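Local coordinates for protein putative Type I topoisomerase (PDB 3M4A) that probably relaxes supercoiled DNA by cutting one strand of the duplex, letting it swivel and resealing the break without ATP, as a bacterial type IB topoisomerase, at residues 239-244 with 323-328. Sequence-based numbering, arbitrary orientation. Where two conformers were deposited one is given.
Sequences RTWGGT and RSEGAL
Glu325 OE2 is gripped by two groups: the indole N-H of Trp241, which donates, and His132 NE2, to which it is also hydrogen-bonded. Trp241 NE1 lies 2.9 Å from Glu325 OE2, with a nearly straight N-H···O angle of 166°; the oxygen sits close to the ring plane but is met on its anti side, somewhat out of the carboxylate plane. Glutamate suits the place because its chain, extended beyond CG, crosses the indole rim at about a right angle and carries OE2 to the N-H, Glu325 CG packing 3.8 Å from Trp241 CZ2. Tryptophan joins that in-plane N-H to a broad apolar face: Leu328 CD2 makes a CH-pi contact 3.7 Å from the centroid of its six-membered ring, while Leu328 CD1 lies 3.9 Å from Thr244 CG2. Thr244 OG1, beside the backbone N, reaches back one turn to Thr240 O at 2.9 Å and is also bonded to Cys291 N. A leucine in place of Trp241 would probably leave Glu325 OE2 without the indole N-H and Leu328 CD2 without its aromatic face. This buried helix-helix contact joins helix 235-254 of the type IB catalytic core to the C-terminal helix 323-337; segments 239-244 and 323-328 cross almost perpendicularly, their axes 11.4 Å apart, while helix 91-113 packs against Trp241 through Phe98, edge-to-face, and helix 292-299 brings Ile294 against Thr244 and Leu328.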
ATOM      1  N   ARG A 239      -4.731  -2.269   0.347  1.00  6.03           N
ATOM      2  CA  ARG A 239      -5.998  -2.428   1.054  1.00  6.23           C
ATOM      3  C   ARG A 239      -6.115  -3.774   1.759  1.00  5.90           C
ATOM      4  O   ARG A 239      -6.612  -3.838   2.874  1.00  6.15           O
ATOM      5  CB  ARG A 239      -7.184  -2.167   0.122  1.00  6.63           C
ATOM      6  CG  ARG A 239      -7.390  -0.675  -0.083  1.00  6.42           C
ATOM      7  CD  ARG A 239      -8.302  -0.365  -1.252  1.00  7.61           C
ATOM      8  NE  ARG A 239      -9.641  -0.950  -1.093  1.00  9.23           N
ATOM      9  CZ  ARG A 239     -10.612  -0.434  -0.339  1.00  8.35           C
ATOM     10  NH1 ARG A 239     -10.420   0.671   0.371  1.00  8.85           N
ATOM     11  NH2 ARG A 239     -11.795  -1.037  -0.305  1.00 11.90           N
ATOM     12  N   THR A 240      -5.602  -4.837   1.144  1.00  6.04           N
ATOM     13  CA  THR A 240      -5.574  -6.142   1.798  1.00  6.20           C
ATOM     14  C   THR A 240      -4.537  -6.160   2.950  1.00  5.72           C
ATOM     15  O   THR A 240      -4.841  -6.591   4.053  1.00  5.13           O
ATOM     16  CB  THR A 240      -5.291  -7.279   0.797  1.00  7.13           C
ATOM     17  OG1 THR A 240      -4.043  -7.053   0.133  1.00  6.73           O
ATOM     18  CG2 THR A 240      -6.415  -7.378  -0.244  1.00  8.46           C
ATOM     19  N   TRP A 241      -3.333  -5.651   2.706  1.00  5.13           N
ATOM     20  CA  TRP A 241      -2.354  -5.487   3.790  1.00  4.92           C
ATOM     21  C   TRP A 241      -2.884  -4.560   4.878  1.00  4.02           C
ATOM     22  O   TRP A 241      -2.886  -4.908   6.059  1.00  3.30           O
ATOM     23  CB  TRP A 241      -1.029  -4.939   3.249  1.00  5.25           C
ATOM     24  CG  TRP A 241      -0.033  -4.592   4.310  1.00  4.68           C
ATOM     25  CD1 TRP A 241       0.290  -3.329   4.763  1.00  5.80           C
ATOM     26  CD2 TRP A 241       0.781  -5.501   5.057  1.00  5.58           C
ATOM     27  NE1 TRP A 241       1.263  -3.407   5.723  1.00  5.21           N
ATOM     28  CE2 TRP A 241       1.578  -4.725   5.941  1.00  5.92           C
ATOM     29  CE3 TRP A 241       0.917  -6.895   5.078  1.00  6.25           C
ATOM     30  CZ2 TRP A 241       2.487  -5.295   6.830  1.00  5.94           C
ATOM     31  CZ3 TRP A 241       1.841  -7.461   5.956  1.00  6.13           C
ATOM     32  CH2 TRP A 241       2.603  -6.668   6.829  1.00  6.78           C
ATOM     33  N   GLY A 242      -3.347  -3.371   4.492  1.00  3.96           N
ATOM     34  CA  GLY A 242      -3.855  -2.408   5.476  1.00  4.88           C
ATOM     35  C   GLY A 242      -5.086  -2.850   6.231  1.00  4.78           C
ATOM     36  O   GLY A 242      -5.181  -2.621   7.440  1.00  4.85           O
ATOM     37  N   GLY A 243      -6.028  -3.505   5.549  1.00  4.47           N
ATOM     38  CA  GLY A 243      -7.171  -4.111   6.235  1.00  5.09           C
ATOM     39  C   GLY A 243      -6.790  -5.158   7.274  1.00  4.28           C
ATOM     40  O   GLY A 243      -7.318  -5.164   8.376  1.00  4.82           O
ATOM     41  N   THR A 244      -5.843  -6.019   6.910  1.00  4.36           N
ATOM     42  CA  THR A 244      -5.319  -7.056   7.789  1.00  4.67           C
ATOM     43  C   THR A 244      -4.586  -6.421   8.992  1.00  3.53           C
ATOM     44  O   THR A 244      -4.794  -6.834  10.137  1.00  3.90           O
ATOM     45  CB  THR A 244      -4.407  -8.014   7.025  1.00  4.96           C
ATOM     46  OG1 THR A 244      -5.164  -8.673   6.000  1.00  4.97           O
ATOM     47  CG2 THR A 244      -3.767  -9.064   7.951  1.00  4.27           C
ATOM     48  N   ARG A 323       6.061  -0.466  13.791  1.00  8.90           N
ATOM     49  CA  ARG A 323       6.109  -1.475  14.849  1.00  9.02           C
ATOM     50  C   ARG A 323       5.019  -2.531  14.637  1.00  8.39           C
ATOM     51  O   ARG A 323       5.305  -3.740  14.631  1.00  7.68           O
ATOM     52  CB  ARG A 323       5.959  -0.815  16.216  1.00 10.34           C
ATOM     53  CG  ARG A 323       6.112  -1.739  17.405  1.00 12.57           C
ATOM     54  CD  ARG A 323       6.035  -0.946  18.707  1.00 14.62           C
ATOM     55  NE  ARG A 323       5.717  -1.776  19.869  1.00 19.04           N
ATOM     56  CZ  ARG A 323       5.681  -1.325  21.124  1.00 20.64           C
ATOM     57  NH1 ARG A 323       5.957  -0.049  21.400  1.00 24.46           N
ATOM     58  NH2 ARG A 323       5.373  -2.152  22.116  1.00 23.42           N
ATOM     59  N   SER A 324       3.789  -2.086  14.391  1.00  7.27           N
ATOM     60  CA  SER A 324       2.693  -3.035  14.193  0.50  7.05           C
ATOM     61  C   SER A 324       2.844  -3.818  12.886  1.00  6.33           C
ATOM     62  O   SER A 324       2.480  -4.988  12.832  1.00  5.86           O
ATOM     63  CB  SER A 324       1.335  -2.320  14.243  0.50  7.29           C
ATOM     64  OG  SER A 324       1.297  -1.292  13.277  0.50  8.90           O
ATOM     65  N   GLU A 325       3.370  -3.191  11.825  1.00  5.11           N
ATOM     66  CA  GLU A 325       3.594  -3.886  10.557  1.00  5.92           C
ATOM     67  C   GLU A 325       4.629  -5.012  10.712  1.00  5.23           C
ATOM     68  O   GLU A 325       4.475  -6.094  10.142  1.00  5.42           O
ATOM     69  CB  GLU A 325       4.052  -2.922   9.460  1.00  5.54           C
ATOM     70  CG  GLU A 325       2.943  -2.117   8.835  1.00  5.52           C
ATOM     71  CD  GLU A 325       3.429  -1.210   7.720  1.00  6.75           C
ATOM     72  OE1 GLU A 325       4.511  -0.586   7.870  1.00  5.96           O
ATOM     73  OE2 GLU A 325       2.718  -1.112   6.696  1.00  6.83           O
ATOM     74  N   GLY A 326       5.666  -4.736  11.494  1.00  5.58           N
ATOM     75  CA  GLY A 326       6.704  -5.711  11.764  1.00  5.47           C
ATOM     76  C   GLY A 326       6.130  -6.900  12.498  1.00  5.80           C
ATOM     77  O   GLY A 326       6.409  -8.048  12.150  1.00  6.99           O
ATOM     78  N   ALA A 327       5.330  -6.633  13.516  1.00  5.50           N
ATOM     79  CA  ALA A 327       4.703  -7.711  14.270  1.00  6.03           C
ATOM     80  C   ALA A 327       3.751  -8.506  13.378  1.00  6.32           C
ATOM     81  O   ALA A 327       3.682  -9.739  13.479  1.00  6.34           O
ATOM     82  CB  ALA A 327       4.004  -7.185  15.502  1.00  6.07           C
ATOM     83  N   LEU A 328       3.014  -7.817  12.503  1.00  6.22           N
ATOM     84  CA  LEU A 328       2.135  -8.513  11.552  1.00  6.72           C
ATOM     85  C   LEU A 328       2.912  -9.446  10.613  1.00  7.08           C
ATOM     86  O   LEU A 328       2.523 -10.605  10.375  1.00  6.65           O
ATOM     87  CB  LEU A 328       1.301  -7.513  10.736  1.00  6.30           C
ATOM     88  CG  LEU A 328       0.372  -8.141   9.681  1.00  6.30           C
ATOM     89  CD1 LEU A 328      -0.631  -9.078  10.333  1.00  6.21           C
ATOM     90  CD2 LEU A 328      -0.350  -7.050   8.892  1.00  6.42           C
TER